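PDB 3GGD: SAM-dependent methyltransferase from Anabaena variabilis ATCC 29413, which probably transfers a methyl group from S-adenosyl-L-methionine to a substrate and binds the product S-adenosyl-L-homocysteine. Local coordinates for residues I162-G167 and G219-I224; S89-A94 and I103-L108; E51-P56 and W239-H244; L58-F63 and K72-F77. All coordinates share one frame; numbering follows the deposited sequence. Where two conformers were deposited one is given.

Contact 1: residues I162-G167 and G219-I224. With SO4 (sulfate ion), chain G; EDO (1,2-ethanediol), chain L.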
# COMPACT_ATOMS: atom_id res chain seq x y z
N ILE A 162 -1.23 -0.22 -6.66
CA ILE A 162 0.09 0.03 -7.23
C ILE A 162 1.09 -0.55 -6.21
O ILE A 162 1.00 -0.32 -5.01
CB ILE A 162 0.31 1.53 -7.58
CG1 ILE A 162 1.69 1.70 -8.24
CG2 ILE A 162 0.07 2.46 -6.31
CD1 ILE A 162 2.04 3.13 -8.74
N GLU A 163 1.98 -1.39 -6.73
CA GLU A 163 2.90 -2.17 -5.93
C GLU A 163 4.29 -2.09 -6.55
O GLU A 163 4.44 -1.65 -7.68
CB GLU A 163 2.41 -3.64 -5.92
CG GLU A 163 1.06 -3.83 -5.25
CD GLU A 163 1.07 -3.50 -3.77
OE1 GLU A 163 2.16 -3.62 -3.15
OE2 GLU A 163 -0.00 -3.07 -3.24
N LEU A 164 5.30 -2.53 -5.81
CA LEU A 164 6.63 -2.67 -6.38
C LEU A 164 6.56 -3.92 -7.23
O LEU A 164 5.99 -4.92 -6.81
CB LEU A 164 7.70 -2.75 -5.30
CG LEU A 164 7.79 -1.51 -4.38
CD1 LEU A 164 9.04 -1.53 -3.47
CD2 LEU A 164 7.74 -0.21 -5.17
N GLY A 165 7.11 -3.83 -8.44
CA GLY A 165 7.00 -4.90 -9.41
C GLY A 165 8.30 -5.64 -9.68
O GLY A 165 9.29 -5.50 -8.94
N THR A 166 8.26 -6.47 -10.71
CA THR A 166 9.43 -7.23 -11.14
C THR A 166 10.58 -6.25 -11.30
O THR A 166 10.42 -5.15 -11.87
CB THR A 166 9.15 -7.95 -12.48
OG1 THR A 166 8.00 -8.77 -12.30
CG2 THR A 166 10.35 -8.82 -12.93
N GLY A 167 11.73 -6.64 -10.78
CA GLY A 167 12.89 -5.77 -10.84
C GLY A 167 13.12 -5.05 -9.53
O GLY A 167 14.17 -4.49 -9.32
N GLY A 219 5.35 1.44 -15.04
CA GLY A 219 5.86 2.74 -14.59
C GLY A 219 6.72 2.67 -13.33
O GLY A 219 7.32 1.64 -13.01
N LEU A 220 6.77 3.80 -12.62
CA LEU A 220 7.65 4.00 -11.49
C LEU A 220 6.87 4.23 -10.20
O LEU A 220 5.69 4.64 -10.21
CB LEU A 220 8.56 5.19 -11.76
CG LEU A 220 9.43 5.10 -13.02
CD1 LEU A 220 10.17 6.44 -13.25
CD2 LEU A 220 10.42 3.87 -13.01
N PHE A 221 7.53 3.91 -9.09
CA PHE A 221 7.00 4.19 -7.76
C PHE A 221 7.87 5.28 -7.17
O PHE A 221 9.09 5.21 -7.27
CB PHE A 221 7.03 2.97 -6.85
CG PHE A 221 6.39 3.20 -5.53
CD1 PHE A 221 5.01 3.15 -5.40
CD2 PHE A 221 7.15 3.51 -4.41
CE1 PHE A 221 4.40 3.40 -4.17
CE2 PHE A 221 6.56 3.74 -3.18
CZ PHE A 221 5.19 3.69 -3.05
N GLN A 222 7.26 6.29 -6.58
CA GLN A 222 8.03 7.41 -6.06
C GLN A 222 8.35 7.34 -4.57
O GLN A 222 7.44 7.24 -3.74
CB GLN A 222 7.29 8.69 -6.34
CG GLN A 222 7.01 8.89 -7.81
CD GLN A 222 8.18 9.46 -8.59
OE1 GLN A 222 8.99 10.26 -8.07
NE2 GLN A 222 8.25 9.07 -9.86
N SER A 223 9.64 7.39 -4.25
CA SER A 223 10.12 7.40 -2.88
C SER A 223 10.63 8.80 -2.54
O SER A 223 10.71 9.65 -3.42
CB SER A 223 11.25 6.37 -2.66
OG SER A 223 12.53 6.89 -2.96
N ILE A 224 11.00 9.02 -1.28
CA ILE A 224 11.54 10.32 -0.85
C ILE A 224 13.07 10.25 -0.74
O ILE A 224 13.72 11.22 -0.35
CB ILE A 224 10.94 10.78 0.51
CG1 ILE A 224 11.40 9.84 1.66
CG2 ILE A 224 9.45 10.87 0.41
CD1 ILE A 224 11.34 10.43 3.03
S SO4 G . 13.53 -8.88 -8.81
O1 SO4 G . 14.38 -7.70 -8.94
O2 SO4 G . 14.33 -10.11 -8.84
O3 SO4 G . 12.43 -8.87 -9.81
O4 SO4 G . 12.91 -8.86 -7.48
C1 EDO L . 3.74 6.41 -7.45
O1 EDO L . 4.32 7.21 -6.40
C2 EDO L . 2.19 6.58 -7.53
O2 EDO L . 1.50 6.44 -6.25
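Leu-220 meets Ile-162 through its backbone: the carbonyl O of Leu-220 stands 4.2 Å from CD1 of Ile-162, a van der Waals approach, while its own side chain sets off away from the partner. Ile-162 and Leu-164 lie on strand 158-164 of the Rossmann-like methyltransferase sheet, parallel to strand 127-131 and antiparallel to strand 237-244; residues 219-224 belong to the loop joining strands 211-217 and 237-244. No hydrogen bond crosses between the two segments, so apolar contact carries the pairing.

Phe-221 supplies most of that contact. Its CB points toward the strand, and with CG anti to the backbone N (chi1 -175°) the ring lies where Leu-164 CD2 and Ile-162 CD1 can touch it. Leu-164 CD2 approaches at a slant and touches the root of the aromatic side chain, 3.7 Å from Phe-221 CB and equally close to CG. Ile-162 CD1 arrives from another direction, at the ring edge and near its plane, 4.5 Å from Phe-221 CD1. The ring also touches Thr-132 and Arg-131, which binds S-adenosyl-L-homocysteine; the Phe-221 side chain comes within about 5 Å of that molecule, so this packing flanks the pocket.

At Gln-222 the chain turns polar: the side-chain OE1 is bonded to Arg-41 NH1, and the backbone N reaches an ethanediol that also bonds to Asp-46, Arg-131 and the carbonyl O of Arg-41. That diol bridges the two segments, its O1 accepting from Gln-222 N at 3.1 Å with an N-H...O angle of 154°, and its C2 resting 3.7 Å from Ile-162 CD1.

Contact 2: residues S89-A94 and I103-L108. With EDO (1,2-ethanediol), chain S; SO4 (sulfate ion), chain H.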
# COMPACT_ATOMS: atom_id res chain seq x y z
N SER A 89 -0.35 3.27 15.64
CA SER A 89 0.54 4.44 15.59
C SER A 89 0.44 5.13 14.23
O SER A 89 0.41 6.38 14.16
CB SER A 89 2.00 4.07 15.95
OG SER A 89 2.11 3.68 17.33
N ALA A 90 0.34 4.35 13.16
CA ALA A 90 0.08 4.94 11.82
C ALA A 90 -1.20 5.81 11.85
O ALA A 90 -1.19 6.96 11.42
CB ALA A 90 -0.02 3.88 10.73
N LEU A 91 -2.28 5.26 12.40
CA LEU A 91 -3.54 5.96 12.45
C LEU A 91 -3.49 7.12 13.41
O LEU A 91 -4.20 8.08 13.22
CB LEU A 91 -4.68 5.00 12.79
CG LEU A 91 -4.88 3.87 11.75
CD1 LEU A 91 -6.12 3.00 12.15
CD2 LEU A 91 -5.01 4.41 10.32
N GLU A 92 -2.63 7.06 14.44
CA GLU A 92 -2.44 8.19 15.32
C GLU A 92 -1.78 9.37 14.58
O GLU A 92 -2.16 10.52 14.76
CB GLU A 92 -1.65 7.78 16.56
CG GLU A 92 -1.50 8.94 17.53
CD GLU A 92 -0.84 8.56 18.85
OE1 GLU A 92 -0.90 7.37 19.24
OE2 GLU A 92 -0.28 9.47 19.47
N ILE A 93 -0.79 9.10 13.73
CA ILE A 93 -0.23 10.14 12.86
C ILE A 93 -1.31 10.68 11.87
O ILE A 93 -1.51 11.89 11.74
CB ILE A 93 1.01 9.68 12.05
CG1 ILE A 93 2.14 9.15 12.98
CG2 ILE A 93 1.53 10.84 11.21
CD1 ILE A 93 3.26 8.32 12.30
N ALA A 94 -2.00 9.76 11.20
CA ALA A 94 -3.05 10.12 10.25
C ALA A 94 -4.12 11.03 10.87
O ALA A 94 -4.50 12.04 10.29
CB ALA A 94 -3.72 8.83 9.67
N ILE A 103 -13.44 11.77 6.33
CA ILE A 103 -12.54 10.64 6.51
C ILE A 103 -12.77 9.97 7.87
O ILE A 103 -12.86 10.65 8.88
CB ILE A 103 -11.05 11.05 6.54
CG1 ILE A 103 -10.59 11.62 5.19
CG2 ILE A 103 -10.18 9.81 6.88
CD1 ILE A 103 -9.14 12.27 5.21
N SER A 104 -12.88 8.65 7.87
CA SER A 104 -12.84 7.86 9.09
C SER A 104 -11.59 6.99 9.02
O SER A 104 -11.31 6.39 7.99
CB SER A 104 -14.07 6.99 9.24
OG SER A 104 -15.23 7.79 9.30
N TYR A 105 -10.81 6.98 10.09
CA TYR A 105 -9.66 6.08 10.19
C TYR A 105 -10.06 4.94 11.10
O TYR A 105 -10.59 5.18 12.17
CB TYR A 105 -8.43 6.77 10.75
CG TYR A 105 -7.82 7.74 9.75
CD1 TYR A 105 -7.20 7.27 8.61
CD2 TYR A 105 -7.86 9.10 9.97
CE1 TYR A 105 -6.64 8.14 7.68
CE2 TYR A 105 -7.28 9.99 9.06
CZ TYR A 105 -6.69 9.50 7.93
OH TYR A 105 -6.14 10.36 7.04
N ARG A 106 -9.76 3.71 10.71
CA ARG A 106 -10.17 2.57 11.50
C ARG A 106 -9.12 1.46 11.43
O ARG A 106 -8.52 1.21 10.37
CB ARG A 106 -11.52 2.10 10.98
CG ARG A 106 -12.00 0.82 11.57
CD ARG A 106 -13.51 0.76 11.40
NE ARG A 106 -14.06 -0.52 11.84
CZ ARG A 106 -15.36 -0.80 11.83
NH1 ARG A 106 -16.22 0.11 11.40
NH2 ARG A 106 -15.77 -2.01 12.21
N LEU A 107 -8.89 0.81 12.57
CA LEU A 107 -7.94 -0.28 12.66
C LEU A 107 -8.49 -1.47 11.89
O LEU A 107 -9.68 -1.76 11.96
CB LEU A 107 -7.71 -0.71 14.11
CG LEU A 107 -6.87 0.18 15.03
CD1 LEU A 107 -7.01 -0.29 16.46
CD2 LEU A 107 -5.40 0.21 14.60
N LEU A 108 -7.64 -2.10 11.10
CA LEU A 108 -8.00 -3.37 10.46
C LEU A 108 -6.75 -4.11 10.04
O LEU A 108 -5.80 -3.51 9.50
CB LEU A 108 -8.94 -3.18 9.23
CG LEU A 108 -9.32 -4.46 8.43
CD1 LEU A 108 -10.82 -4.46 7.98
CD2 LEU A 108 -8.43 -4.64 7.24
C1 EDO S . -13.29 -4.60 11.94
O1 EDO S . -14.00 -4.90 13.13
C2 EDO S . -11.93 -4.05 12.38
O2 EDO S . -11.94 -2.63 12.24
S SO4 H . -16.51 2.96 9.62
O1 SO4 H . -17.37 3.82 8.79
O2 SO4 H . -15.14 3.47 9.75
O3 SO4 H . -16.49 1.64 9.02
O4 SO4 H . -17.06 2.88 10.97
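This is an apolar helix-on-strand contact at one border of the sheet: Leu-91 and Ala-94 of helix 88-97 pack on Tyr-105, Arg-106 and Leu-107 of the outermost strand, 103-107. The short axes approach to 8.9 Å and run nearly antiparallel, at 166°. Ala-94 sets its CB over one face of the Tyr-105 ring, 3.6 Å from the ring centroid and 17° off the normal, a CH-pi contact. Ile-103 CG2 covers the opposite face, 3.6 Å above the plane, so the ring is sandwiched between the two, which probably restricts its rotation, and the Tyr-105 hydroxyl is hydrogen-bonded to Asn-98 O.

Helix and strand are the last two elements of the beta-alpha-beta crossover that starts at strand 81-85. With CG anti to the carbonyl carbon (chi1 -61°), Leu-91 carries both methyls to the strand: CD2 lies 4.0 Å from Tyr-105 CD1, and CD1 presses on the backbone, 3.4 Å from Arg-106 C. Arg-106 itself leaves on the far side of the strand, where NH1 forms a salt bridge with Glu-122 and NE donates to an ethanediol O2 at 3.0 Å. A leucine in place of Arg-106 would probably leave the Glu-122 carboxylate without its charged mate. The bonds from NH1 to the nearby sulfate are weak.

Contact 3: residues E51-P56 and W239-H244. With CO (cobalt (II) ion), chain C; SO4 (sulfate ion), chain I; EDO (1,2-ethanediol), chain R.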
# COMPACT_ATOMS: atom_id res chain seq x y z
N GLU A 51 -10.32 6.98 -11.71
CA GLU A 51 -11.46 7.82 -11.40
C GLU A 51 -12.65 7.68 -12.34
O GLU A 51 -13.78 7.95 -11.94
CB GLU A 51 -11.04 9.30 -11.31
CG GLU A 51 -10.54 9.90 -12.59
CD GLU A 51 -10.08 11.34 -12.41
OE1 GLU A 51 -10.78 12.08 -11.71
OE2 GLU A 51 -9.08 11.76 -13.00
N LEU A 52 -12.43 7.34 -13.61
CA LEU A 52 -13.55 7.19 -14.51
C LEU A 52 -14.09 5.77 -14.40
O LEU A 52 -15.10 5.47 -15.02
CB LEU A 52 -13.14 7.46 -15.95
CG LEU A 52 -12.47 8.82 -16.19
CD1 LEU A 52 -12.18 9.03 -17.67
CD2 LEU A 52 -13.39 9.92 -15.68
N LEU A 53 -13.44 4.90 -13.63
CA LEU A 53 -13.91 3.51 -13.52
C LEU A 53 -14.63 3.21 -12.21
O LEU A 53 -15.29 2.21 -12.12
CB LEU A 53 -12.74 2.54 -13.69
CG LEU A 53 -11.94 2.62 -15.00
CD1 LEU A 53 -10.69 1.74 -15.01
CD2 LEU A 53 -12.88 2.34 -16.21
N PHE A 54 -14.50 4.06 -11.18
CA PHE A 54 -15.11 3.78 -9.89
C PHE A 54 -16.51 4.39 -9.80
O PHE A 54 -16.69 5.53 -10.15
CB PHE A 54 -14.28 4.44 -8.78
CG PHE A 54 -13.07 3.65 -8.31
CD1 PHE A 54 -12.50 2.65 -9.07
CD2 PHE A 54 -12.48 3.98 -7.08
CE1 PHE A 54 -11.38 1.98 -8.62
CE2 PHE A 54 -11.33 3.31 -6.63
CZ PHE A 54 -10.81 2.30 -7.40
N ASN A 55 -17.50 3.67 -9.28
CA ASN A 55 -18.78 4.31 -8.95
C ASN A 55 -18.57 5.13 -7.66
O ASN A 55 -18.30 4.55 -6.62
CB ASN A 55 -19.85 3.25 -8.68
CG ASN A 55 -21.13 3.85 -8.11
OD1 ASN A 55 -21.25 5.08 -7.85
ND2 ASN A 55 -22.06 2.99 -7.85
N PRO A 56 -18.76 6.48 -7.71
CA PRO A 56 -18.39 7.31 -6.54
C PRO A 56 -19.47 7.29 -5.42
O PRO A 56 -19.18 7.74 -4.26
CB PRO A 56 -18.26 8.73 -7.13
CG PRO A 56 -19.21 8.72 -8.29
CD PRO A 56 -19.38 7.29 -8.78
N TRP A 239 0.85 -1.73 -11.61
CA TRP A 239 -0.47 -1.28 -11.17
C TRP A 239 -1.58 -1.89 -12.01
O TRP A 239 -1.36 -2.28 -13.18
CB TRP A 239 -0.60 0.28 -11.17
CG TRP A 239 -0.51 0.90 -12.50
CD1 TRP A 239 0.62 1.41 -13.08
CD2 TRP A 239 -1.57 1.11 -13.46
NE1 TRP A 239 0.34 1.91 -14.31
CE2 TRP A 239 -0.99 1.76 -14.57
CE3 TRP A 239 -2.93 0.84 -13.47
CZ2 TRP A 239 -1.73 2.11 -15.71
CZ3 TRP A 239 -3.67 1.19 -14.59
CH2 TRP A 239 -3.06 1.83 -15.69
N ALA A 240 -2.75 -1.99 -11.39
CA ALA A 240 -3.93 -2.53 -12.05
C ALA A 240 -5.22 -1.99 -11.42
O ALA A 240 -5.25 -1.59 -10.25
CB ALA A 240 -3.92 -4.11 -12.01
N VAL A 241 -6.26 -1.95 -12.25
CA VAL A 241 -7.62 -1.78 -11.73
C VAL A 241 -8.35 -3.11 -11.99
O VAL A 241 -8.39 -3.59 -13.13
CB VAL A 241 -8.39 -0.62 -12.42
CG1 VAL A 241 -9.78 -0.53 -11.84
CG2 VAL A 241 -7.64 0.73 -12.27
N ILE A 242 -8.90 -3.70 -10.91
CA ILE A 242 -9.61 -4.98 -11.01
C ILE A 242 -11.02 -4.87 -10.42
O ILE A 242 -11.29 -4.03 -9.54
CB ILE A 242 -8.79 -6.15 -10.38
CG1 ILE A 242 -8.76 -6.08 -8.83
CG2 ILE A 242 -7.34 -6.16 -10.95
CD1 ILE A 242 -8.11 -7.33 -8.16
N LYS A 243 -11.92 -5.71 -10.92
CA LYS A 243 -13.30 -5.76 -10.46
C LYS A 243 -13.79 -7.21 -10.62
O LYS A 243 -13.41 -7.89 -11.58
CB LYS A 243 -14.12 -4.79 -11.28
CG LYS A 243 -15.59 -4.60 -10.85
CD LYS A 243 -16.20 -3.43 -11.59
CE LYS A 243 -17.63 -3.13 -11.16
NZ LYS A 243 -18.49 -4.25 -11.69
N HIS A 244 -14.59 -7.71 -9.67
CA HIS A 244 -15.07 -9.09 -9.77
C HIS A 244 -15.73 -9.32 -11.15
O HIS A 244 -16.50 -8.47 -11.68
CB HIS A 244 -16.00 -9.47 -8.58
CG HIS A 244 -16.21 -10.95 -8.42
ND1 HIS A 244 -16.94 -11.69 -9.31
CD2 HIS A 244 -15.79 -11.84 -7.47
CE1 HIS A 244 -16.95 -12.96 -8.95
NE2 HIS A 244 -16.28 -13.09 -7.82
CO CO C . -15.51 -14.49 -6.54
S SO4 I . -21.74 -3.67 -10.74
O1 SO4 I . -23.07 -3.08 -10.60
O2 SO4 I . -20.73 -2.66 -10.41
O3 SO4 I . -21.52 -4.16 -12.10
O4 SO4 I . -21.66 -4.79 -9.80
C1 EDO R . 2.10 2.07 -18.12
O1 EDO R . 3.01 1.04 -18.48
C2 EDO R . 2.69 2.70 -16.87
O2 EDO R . 1.78 3.66 -16.36
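The backbones of Leu-53 and Val-241 come no nearer than 8.4 Å between CA atoms, and no hydrogen bond links loop 51-56 to strand 239-244, so the contact is made by side chains reaching across that gap. Val-241 CG1 is the common point. Placed anti to the backbone N (chi1 179°), it receives Leu-53 CD1 at 4.0 Å, the two side chains meeting at a slant. Phe-54 brings its ring edge to the same methyl: CG1 lies near the ring plane, 4.4 Å from Phe-54 CE1. The Phe-54 ring also meets that of Phe-50, with the planes at about 40°, and touches Ala-158.

Strand 237-244 is the antiparallel one inserted between strands 158-164 and 211-217, giving the order 3-2-1-4-5-7-6 that marks the class I methyltransferase fold, and the loop from helix 43-50 to strand 60-63 packs on it through Leu-53 and Phe-54. At the start of the segment, the indole of Trp-239 forms a cation-pi contact with Arg-49, and its NE1 donates in the ring plane to an ethanediol O2 at 3.1 Å, with an N-H...O angle of 158°. An alanine here is likely to leave the Arg-49 guanidinium without its aromatic partner and the ethanediol without its N-H donor. At the far end, Lys-243 NZ makes weak bonds to a sulfate. His-244, its ring edge-to-face with Phe-211, binds the cobalt ion through NE2 at 2.0 Å, and Asp-210 OD2 is a further ligand of the metal.

Contact 4: residues L58-F63 and K72-F77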
# COMPACT_ATOMS: atom_id res chain seq x y z
N LEU A 58 -20.20 4.59 -3.98
CA LEU A 58 -19.78 3.63 -2.97
C LEU A 58 -18.75 4.30 -2.08
O LEU A 58 -18.01 5.21 -2.52
CB LEU A 58 -19.18 2.37 -3.59
CG LEU A 58 -19.98 1.53 -4.58
CD1 LEU A 58 -19.11 0.35 -5.03
CD2 LEU A 58 -21.30 1.02 -3.99
N PRO A 59 -18.63 3.81 -0.84
CA PRO A 59 -17.56 4.32 -0.01
C PRO A 59 -16.22 3.93 -0.62
O PRO A 59 -16.14 2.89 -1.29
CB PRO A 59 -17.75 3.59 1.34
CG PRO A 59 -18.65 2.44 1.06
CD PRO A 59 -19.42 2.75 -0.18
N LEU A 60 -15.21 4.76 -0.40
CA LEU A 60 -13.86 4.50 -0.85
C LEU A 60 -12.99 4.14 0.34
O LEU A 60 -12.88 4.94 1.28
CB LEU A 60 -13.23 5.72 -1.54
CG LEU A 60 -11.77 5.52 -2.04
CD1 LEU A 60 -11.60 4.35 -3.05
CD2 LEU A 60 -11.26 6.81 -2.66
N ILE A 61 -12.35 2.97 0.26
CA ILE A 61 -11.39 2.58 1.26
C ILE A 61 -9.97 2.80 0.76
O ILE A 61 -9.64 2.38 -0.35
CB ILE A 61 -11.54 1.07 1.64
CG1 ILE A 61 -12.87 0.84 2.43
CG2 ILE A 61 -10.29 0.58 2.44
CD1 ILE A 61 -13.24 -0.68 2.62
N ASP A 62 -9.17 3.53 1.56
CA ASP A 62 -7.69 3.62 1.39
C ASP A 62 -7.17 2.50 2.26
O ASP A 62 -7.13 2.61 3.49
CB ASP A 62 -7.11 4.97 1.86
CG ASP A 62 -5.63 5.13 1.53
OD1 ASP A 62 -4.97 4.13 1.16
OD2 ASP A 62 -5.12 6.27 1.66
N PHE A 63 -6.87 1.37 1.62
CA PHE A 63 -6.49 0.16 2.33
C PHE A 63 -4.98 0.19 2.63
O PHE A 63 -4.18 0.33 1.71
CB PHE A 63 -6.77 -1.10 1.48
CG PHE A 63 -6.66 -2.32 2.29
CD1 PHE A 63 -5.41 -2.86 2.57
CD2 PHE A 63 -7.77 -2.85 2.91
CE1 PHE A 63 -5.28 -3.95 3.39
CE2 PHE A 63 -7.66 -3.96 3.75
CZ PHE A 63 -6.40 -4.49 4.01
N LYS A 72 -5.93 11.99 2.64
CA LYS A 72 -6.40 13.37 2.67
C LYS A 72 -6.78 13.90 1.26
O LYS A 72 -7.81 14.54 1.07
CB LYS A 72 -5.32 14.22 3.30
CG LYS A 72 -5.60 15.76 3.43
CD LYS A 72 -6.81 16.06 4.28
CE LYS A 72 -6.86 17.56 4.65
NZ LYS A 72 -8.21 17.82 5.20
N PHE A 73 -5.91 13.65 0.28
CA PHE A 73 -6.21 14.04 -1.08
C PHE A 73 -7.48 13.32 -1.60
O PHE A 73 -8.38 13.93 -2.17
CB PHE A 73 -4.97 13.82 -1.96
CG PHE A 73 -5.22 13.99 -3.44
CD1 PHE A 73 -5.80 12.95 -4.18
CD2 PHE A 73 -4.89 15.16 -4.08
CE1 PHE A 73 -6.03 13.09 -5.54
CE2 PHE A 73 -5.12 15.30 -5.45
CZ PHE A 73 -5.68 14.26 -6.16
N LEU A 74 -7.54 12.01 -1.42
CA LEU A 74 -8.71 11.26 -1.86
C LEU A 74 -9.99 11.88 -1.30
O LEU A 74 -11.01 11.97 -1.98
CB LEU A 74 -8.59 9.79 -1.43
CG LEU A 74 -7.54 8.98 -2.19
CD1 LEU A 74 -7.39 7.57 -1.57
CD2 LEU A 74 -7.86 8.90 -3.73
N SER A 75 -9.93 12.35 -0.05
CA SER A 75 -11.12 12.86 0.62
C SER A 75 -11.58 14.16 -0.00
O SER A 75 -12.71 14.56 0.17
CB SER A 75 -10.87 13.06 2.12
OG SER A 75 -10.18 14.27 2.39
N GLN A 76 -10.69 14.85 -0.70
CA GLN A 76 -11.06 16.12 -1.37
C GLN A 76 -11.86 15.82 -2.66
O GLN A 76 -12.61 16.63 -3.13
CB GLN A 76 -9.81 16.98 -1.59
CG GLN A 76 -9.28 17.52 -0.24
CD GLN A 76 -7.75 17.80 -0.16
OE1 GLN A 76 -6.94 17.20 -0.90
NE2 GLN A 76 -7.34 18.69 0.78
N PHE A 77 -11.75 14.60 -3.16
CA PHE A 77 -12.39 14.22 -4.42
C PHE A 77 -13.58 13.26 -4.25
O PHE A 77 -14.45 13.23 -5.07
CB PHE A 77 -11.35 13.55 -5.37
CG PHE A 77 -10.39 14.54 -5.99
CD1 PHE A 77 -9.30 15.01 -5.27
CD2 PHE A 77 -10.62 15.04 -7.28
CE1 PHE A 77 -8.44 15.95 -5.83
CE2 PHE A 77 -9.78 15.97 -7.82
CZ PHE A 77 -8.68 16.44 -7.11
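Leu-60 and Leu-74 cross at about a right angle, methyl against methyl, where the first strand and helix of the Rossmann-like beta-alpha-beta unit (60-63, 69-77, 81-85) close on each other. Leu-60 CD2 sits 4.1 Å from both CD1 and CD2 of Leu-74, so it faces the fork of the branched end and not a single methyl. Leu-60 gets there with CG anti to its own nitrogen (chi1 180°). Two residues along the strand, Asp-62 also lies roughly square to Leu-74, its OD2 being 4.2 Å from Leu-74 CD1. That approach is a van der Waals one; the polar partner of OD2 is Thr-71 OG1, just before the helical segment.

The Asp-62 side chain comes within about 5 Å of the bound S-adenosyl-L-homocysteine, and the glycine-rich turn after the strand probably corresponds to the first conserved sequence motif of class I methyltransferases. Leu-74 also touches Val-43 of helix 43-50 and Tyr-129 of strand 127-131. On the helix, Ser-75 OG donates back to Lys-72 O at 2.7 Å, with a C=O...OG angle of 127° and the donor tilted 25° from the carbonyl plane.

Overall arrangement
All four contacts reach the same seven-stranded sheet. Contact 3 brings together residues 183 apart in sequence, and the other three lie within that span in the order 4, 2, 1. Contacts 2 and 4 come from consecutive beta-alpha-beta units; their centres are about 13 Å apart and they touch, as where Ile-103 CG1 meets Ser-75 CB at 3.4 Å. Contact 3 likewise lies about 13 Å from contact 4, and Phe-54 packs on Leu-60. Contacts 1 and 3 use neighbouring strands and touch at Ile-162 and Trp-239; contact 1 sits about 24 Å between centres from contact 2. Contacts 1, 2 and 4 border the S-adenosyl-L-homocysteine pocket through Phe-221, Leu-108 and Asp-62, while contact 3 lies farther away.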